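Local coordinates for protein mannan endo-1,4-beta-mannosidase (PDB 4OOU) that hydrolyses internal beta-1,4-mannosidic linkages in the backbones of mannans, galactomannans and glucomannans, releasing mainly short mannooligosaccharides, at residues Ala175-Asn180 with Phe276-Thr281; Val240-Trp243 with Thr247-Asp250. All blocks are in the same frame, centred on the assembly; numbering follows the deposited sequence.

Contact 1. Residues Ala175-Asn180 with Phe276-Thr281; sequences AWEVLN and FYQMHT
Inside the TIM barrel, residues 175-180 and 276-281, on two of its strands, face each other across the interior, joined by three side-chain meetings: A175 with F276, E177 with Q278 and N180 with H280. At the first, A175 CB lies 3.5 Å from F276 CE2, in the plane of the ring and at its edge; the phenyl is turned into place by a chi1 of 73°, with CG set between the backbone N and the carbonyl carbon. Next comes the polar centre. Both E177 and Q278 are extended and cross at about a right angle, and Q278 NE2 gives E177 OE1 a nearly straight hydrogen bond of 3.0 Å that arrives from above the carboxylate plane. R81 forms a salt bridge with the other oxygen, E177 OE2. The two strands are not sheet neighbours, so in this (beta/alpha)8 barrel of glycosyl hydrolase family 5 side chains make the crossing. H280 NE2 donates to Q278 OE1 over 2.8 Å, with OE1 in the imidazole plane and the nitrogen tilted from the amide carbonyl plane. With a leucine at Q278, H280 NE2 would probably lose this acceptor and E177 OE1 one of its donors. H280 ND1 bonds to E181, the probable proton donor/acceptor, while H280 CE1 edges up to 3.1 Å from OD1 of substrate-binding N180, an oxygen also hydrogen-bonded to R81.

Contact 2. Residues Val240-Trp243 with Thr247-Asp250; sequences VGSW and TQTD
Q248 reaches from the loop after strand 238-241 back to the end of that strand, where its amide meets V240 and S242. The chain is extended beyond CG, which carries the NE2 end up to the backbone. There Q248 NE2 donates to V240 O over 3.2 Å, a fairly straight bond at 164°. The acceptor lies close to the plane of the amide, but the nitrogen itself stands well above the carbonyl plane of V240. The same nitrogen is placed to donate to S242 OG, a more bent interaction and a less certain one, because the model sets that hydroxyl too close to T247. E183, in the loop beyond the neighbouring barrel strand, is the stronger partner of S242 OG.

The packing is closest around S242, whose CB sits 3.6 Å from Q248 NE2 and whose side chain also faces T247. The side chain of V240 is a distant flank, with CG1 4.5 Å from Q248 NE2. Towards W243 the contact opens out. The indole of W243, a substrate-binding residue that is partly exposed, stays 4.9 Å or more from 247-250 and meets the ring of W208 instead.

Q248 OE1 takes the backbone N-H of Q278 on strand 277-281. Both ends of one buried amide are therefore spent on main-chain groups of two different barrel strands, its N-H on 238-241 and its oxygen on 277-281. This implies a glutamine that adds a side-chain link between neighbouring barrel strands, beside the backbone bond of S242 to Q278, and whose amide is probably held in one rotation, since NE2 faces an acceptor, V240 O, and OE1 a donor, Q278 N.

Overall arrangement
Contact 1 and contact 2 lie side by side, their centres about 8 Å apart, and they touch. Along the chain comes 175-180, then both segments of contact 2, then 276-281, so the second contact falls wholly between the two halves of the first. Strand 173-177 runs parallel to its sheet neighbour 238-241, which ends in contact 2, and 277-281 follows beyond it round the barrel. The backbone N of S242 meets Q278 O at 3.0 Å, tying the two together. Contact 1 lies in the barrel interior, with H280 beside both probable catalytic glutamates, whereas contact 2 joins the end of strand 238-241, with W243 of the substrate-binding site just beyond it, to the loop that follows.

Contact 1. Residues Ala175-Asn180 with Phe276-Thr281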
loop_
_atom_site.group_PDB
_atom_site.type_symbol
_atom_site.label_atom_id
_atom_site.label_comp_id
_atom_site.label_asym_id
_atom_site.label_seq_id
_atom_site.Cartn_x
_atom_site.Cartn_y
_atom_site.Cartn_z
ATOM N N ALA A 175 1.973 3.497 -7.404
ATOM C CA ALA A 175 2.964 3.202 -6.339
ATOM C C ALA A 175 3.136 1.714 -6.052
ATOM O O ALA A 175 2.242 0.886 -6.304
ATOM C CB ALA A 175 2.556 3.902 -5.068
ATOM N N TRP A 176 4.297 1.380 -5.503
ATOM C CA TRP A 176 4.559 0.024 -5.015
ATOM C C TRP A 176 4.502 0.049 -3.506
ATOM O O TRP A 176 5.028 0.960 -2.879
ATOM C CB TRP A 176 5.950 -0.447 -5.436
ATOM C CG TRP A 176 6.214 -0.305 -6.892
ATOM C CD1 TRP A 176 6.449 0.860 -7.585
ATOM C CD2 TRP A 176 6.249 -1.350 -7.847
ATOM N NE1 TRP A 176 6.623 0.595 -8.917
ATOM C CE2 TRP A 176 6.504 -0.755 -9.110
ATOM C CE3 TRP A 176 6.070 -2.733 -7.771
ATOM C CZ2 TRP A 176 6.633 -1.507 -10.277
ATOM C CZ3 TRP A 176 6.177 -3.472 -8.917
ATOM C CH2 TRP A 176 6.471 -2.858 -10.162
ATOM N N GLU A 177 3.884 -0.962 -2.915
ATOM C CA GLU A 177 3.903 -1.112 -1.466
ATOM C C GLU A 177 4.655 -2.371 -1.086
ATOM O O GLU A 177 4.301 -3.503 -1.448
ATOM C CB GLU A 177 2.500 -1.148 -0.912
ATOM C CG GLU A 177 2.459 -1.304 0.577
ATOM C CD GLU A 177 1.068 -1.125 1.157
ATOM O OE1 GLU A 177 0.182 -0.535 0.479
ATOM O OE2 GLU A 177 0.891 -1.603 2.309
ATOM N N VAL A 178 5.699 -2.172 -0.317
ATOM C CA VAL A 178 6.598 -3.267 -0.029
ATOM C C VAL A 178 5.920 -4.312 0.784
ATOM O O VAL A 178 5.981 -5.493 0.468
ATOM C CB VAL A 178 7.833 -2.813 0.766
ATOM C CG1 VAL A 178 8.798 -3.973 0.901
ATOM C CG2 VAL A 178 8.499 -1.652 0.072
ATOM N N LEU A 179 5.296 -3.880 1.866
ATOM C CA LEU A 179 4.808 -4.832 2.854
ATOM C C LEU A 179 3.579 -4.241 3.523
ATOM O O LEU A 179 3.544 -3.051 3.822
ATOM C CB LEU A 179 5.913 -5.112 3.848
ATOM C CG LEU A 179 5.640 -6.157 4.929
ATOM C CD1 LEU A 179 5.438 -7.555 4.341
ATOM C CD2 LEU A 179 6.780 -6.154 5.936
ATOM N N ASN A 180 2.550 -5.063 3.698
ATOM C CA ASN A 180 1.279 -4.613 4.264
ATOM C C ASN A 180 1.243 -5.015 5.747
ATOM O O ASN A 180 1.542 -6.176 6.085
ATOM C CB ASN A 180 0.110 -5.271 3.527
ATOM C CG ASN A 180 -1.227 -5.129 4.285
ATOM O OD1 ASN A 180 -1.887 -4.088 4.197
ATOM N ND2 ASN A 180 -1.616 -6.161 5.040
ATOM N N PHE A 276 5.543 8.117 0.575
ATOM C CA PHE A 276 4.315 8.485 1.249
ATOM C C PHE A 276 3.970 7.501 2.373
ATOM O O PHE A 276 4.143 6.289 2.246
ATOM C CB PHE A 276 3.144 8.706 0.265
ATOM C CG PHE A 276 2.554 7.460 -0.384
ATOM C CD1 PHE A 276 1.620 6.673 0.274
ATOM C CD2 PHE A 276 2.837 7.147 -1.701
ATOM C CE1 PHE A 276 1.050 5.558 -0.338
ATOM C CE2 PHE A 276 2.267 6.041 -2.318
ATOM C CZ PHE A 276 1.370 5.247 -1.629
ATOM N N TYR A 277 3.521 8.050 3.499
ATOM C CA TYR A 277 3.073 7.264 4.630
ATOM C C TYR A 277 1.664 6.747 4.371
ATOM O O TYR A 277 0.963 7.170 3.433
ATOM C CB TYR A 277 3.068 8.136 5.867
ATOM C CG TYR A 277 4.429 8.710 6.241
ATOM C CD1 TYR A 277 5.425 7.921 6.815
ATOM C CD2 TYR A 277 4.692 10.061 6.089
ATOM C CE1 TYR A 277 6.655 8.463 7.170
ATOM C CE2 TYR A 277 5.911 10.606 6.461
ATOM C CZ TYR A 277 6.890 9.807 6.986
ATOM O OH TYR A 277 8.087 10.399 7.336
ATOM N N GLN A 278 1.242 5.823 5.213
ATOM C CA GLN A 278 -0.025 5.156 5.017
ATOM C C GLN A 278 -0.438 4.494 6.299
ATOM O O GLN A 278 0.242 3.588 6.796
ATOM C CB GLN A 278 0.094 4.103 3.929
ATOM C CG GLN A 278 -1.227 3.564 3.365
ATOM C CD GLN A 278 -1.076 2.227 2.657
ATOM O OE1 GLN A 278 -1.895 1.309 2.867
ATOM N NE2 GLN A 278 -0.024 2.092 1.834
ATOM N N MET A 279 -1.551 4.955 6.849
ATOM C CA MET A 279 -2.135 4.292 7.998
ATOM C C MET A 279 -3.408 3.577 7.572
ATOM O O MET A 279 -4.047 3.949 6.589
ATOM C CB MET A 279 -2.413 5.314 9.081
ATOM C CG MET A 279 -1.177 6.055 9.578
ATOM S SD MET A 279 -1.574 7.607 10.409
ATOM C CE MET A 279 0.072 8.159 10.852
ATOM N N HIS A 280 -3.721 2.501 8.264
ATOM C CA HIS A 280 -5.008 1.822 8.115
ATOM C C HIS A 280 -5.795 2.061 9.371
ATOM O O HIS A 280 -5.194 2.209 10.380
ATOM C CB HIS A 280 -4.811 0.323 8.002
ATOM C CG HIS A 280 -4.002 -0.092 6.828
ATOM N ND1 HIS A 280 -3.487 -1.358 6.700
ATOM C CD2 HIS A 280 -3.611 0.590 5.734
ATOM C CE1 HIS A 280 -2.835 -1.448 5.560
ATOM N NE2 HIS A 280 -2.887 -0.275 4.959
ATOM N N THR A 281 -7.127 2.049 9.347
ATOM C CA THR A 281 -7.856 2.366 10.570
ATOM C C THR A 281 -9.231 1.704 10.681
ATOM O O THR A 281 -10.052 1.748 9.757
ATOM C CB THR A 281 -7.926 3.900 10.787
ATOM O OG1 THR A 281 -8.271 4.190 12.153
ATOM C CG2 THR A 281 -8.896 4.534 9.827
#

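Contact 2. Residues Val240-Trp243 with Thr247-Asp250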
loop_
_atom_site.group_PDB
_atom_site.type_symbol
_atom_site.label_atom_id
_atom_site.label_comp_id
_atom_site.label_asym_id
_atom_site.label_seq_id
_atom_site.Cartn_x
_atom_site.Cartn_y
_atom_site.Cartn_z
ATOM N N VAL A 240 4.471 1.808 2.561
ATOM C CA VAL A 240 4.275 0.737 3.469
ATOM C C VAL A 240 2.974 1.125 4.209
ATOM O O VAL A 240 2.804 2.291 4.585
ATOM C CB VAL A 240 5.440 0.655 4.461
ATOM C CG1 VAL A 240 5.126 -0.300 5.605
ATOM C CG2 VAL A 240 6.704 0.228 3.738
ATOM N N GLY A 241 2.064 0.170 4.381
ATOM C CA GLY A 241 0.759 0.445 4.989
ATOM C C GLY A 241 0.689 -0.147 6.391
ATOM O O GLY A 241 0.503 -1.357 6.553
ATOM N N SER A 242 0.882 0.689 7.398
ATOM C CA SER A 242 0.799 0.199 8.768
ATOM C C SER A 242 -0.613 -0.121 9.185
ATOM O O SER A 242 -1.587 0.448 8.658
ATOM C CB SER A 242 1.407 1.177 9.755
ATOM O OG SER A 242 2.820 1.044 9.705
ATOM N N TRP A 243 -0.716 -1.025 10.150
ATOM C CA TRP A 243 -2.031 -1.459 10.633
ATOM C C TRP A 243 -2.797 -0.382 11.374
ATOM O O TRP A 243 -3.998 -0.468 11.451
ATOM C CB TRP A 243 -1.913 -2.751 11.449
ATOM C CG TRP A 243 -2.256 -2.772 12.879
ATOM C CD1 TRP A 243 -3.374 -3.356 13.450
ATOM C CD2 TRP A 243 -1.425 -2.361 13.966
ATOM N NE1 TRP A 243 -3.289 -3.288 14.831
ATOM C CE2 TRP A 243 -2.106 -2.691 15.171
ATOM C CE3 TRP A 243 -0.177 -1.743 14.046
ATOM C CZ2 TRP A 243 -1.587 -2.406 16.422
ATOM C CZ3 TRP A 243 0.337 -1.448 15.305
ATOM C CH2 TRP A 243 -0.377 -1.782 16.480
ATOM N N THR A 247 2.341 3.747 14.570
ATOM C CA THR A 247 3.649 3.399 14.111
ATOM C C THR A 247 4.082 4.282 12.949
ATOM O O THR A 247 5.144 4.073 12.356
ATOM C CB THR A 247 3.633 1.901 13.806
ATOM O OG1 THR A 247 4.956 1.404 13.781
ATOM C CG2 THR A 247 3.001 1.624 12.528
ATOM N N GLN A 248 3.293 5.305 12.632
ATOM C CA GLN A 248 3.672 6.218 11.549
ATOM C C GLN A 248 3.480 7.696 11.909
ATOM O O GLN A 248 3.364 8.569 11.036
ATOM C CB GLN A 248 2.994 5.831 10.216
ATOM C CG GLN A 248 3.778 4.764 9.443
ATOM C CD GLN A 248 3.256 4.525 8.045
ATOM O OE1 GLN A 248 2.812 5.451 7.371
ATOM N NE2 GLN A 248 3.312 3.277 7.593
ATOM N N THR A 249 3.521 7.976 13.205
ATOM C CA THR A 249 3.613 9.350 13.677
ATOM C C THR A 249 4.549 9.430 14.879
ATOM O O THR A 249 4.580 8.516 15.723
ATOM C CB THR A 249 2.229 9.862 14.069
ATOM O OG1 THR A 249 2.289 11.277 14.330
ATOM C CG2 THR A 249 1.699 9.069 15.283
ATOM N N ASP A 250 5.305 10.518 14.981
ATOM C CA ASP A 250 6.034 10.774 16.235
ATOM C C ASP A 250 5.172 11.519 17.253
ATOM O O ASP A 250 5.542 11.648 18.430
ATOM C CB ASP A 250 7.354 11.479 15.961
ATOM C CG ASP A 250 8.339 10.551 15.356
ATOM O OD1 ASP A 250 8.569 9.490 15.957
ATOM O OD2 ASP A 250 8.841 10.836 14.257
#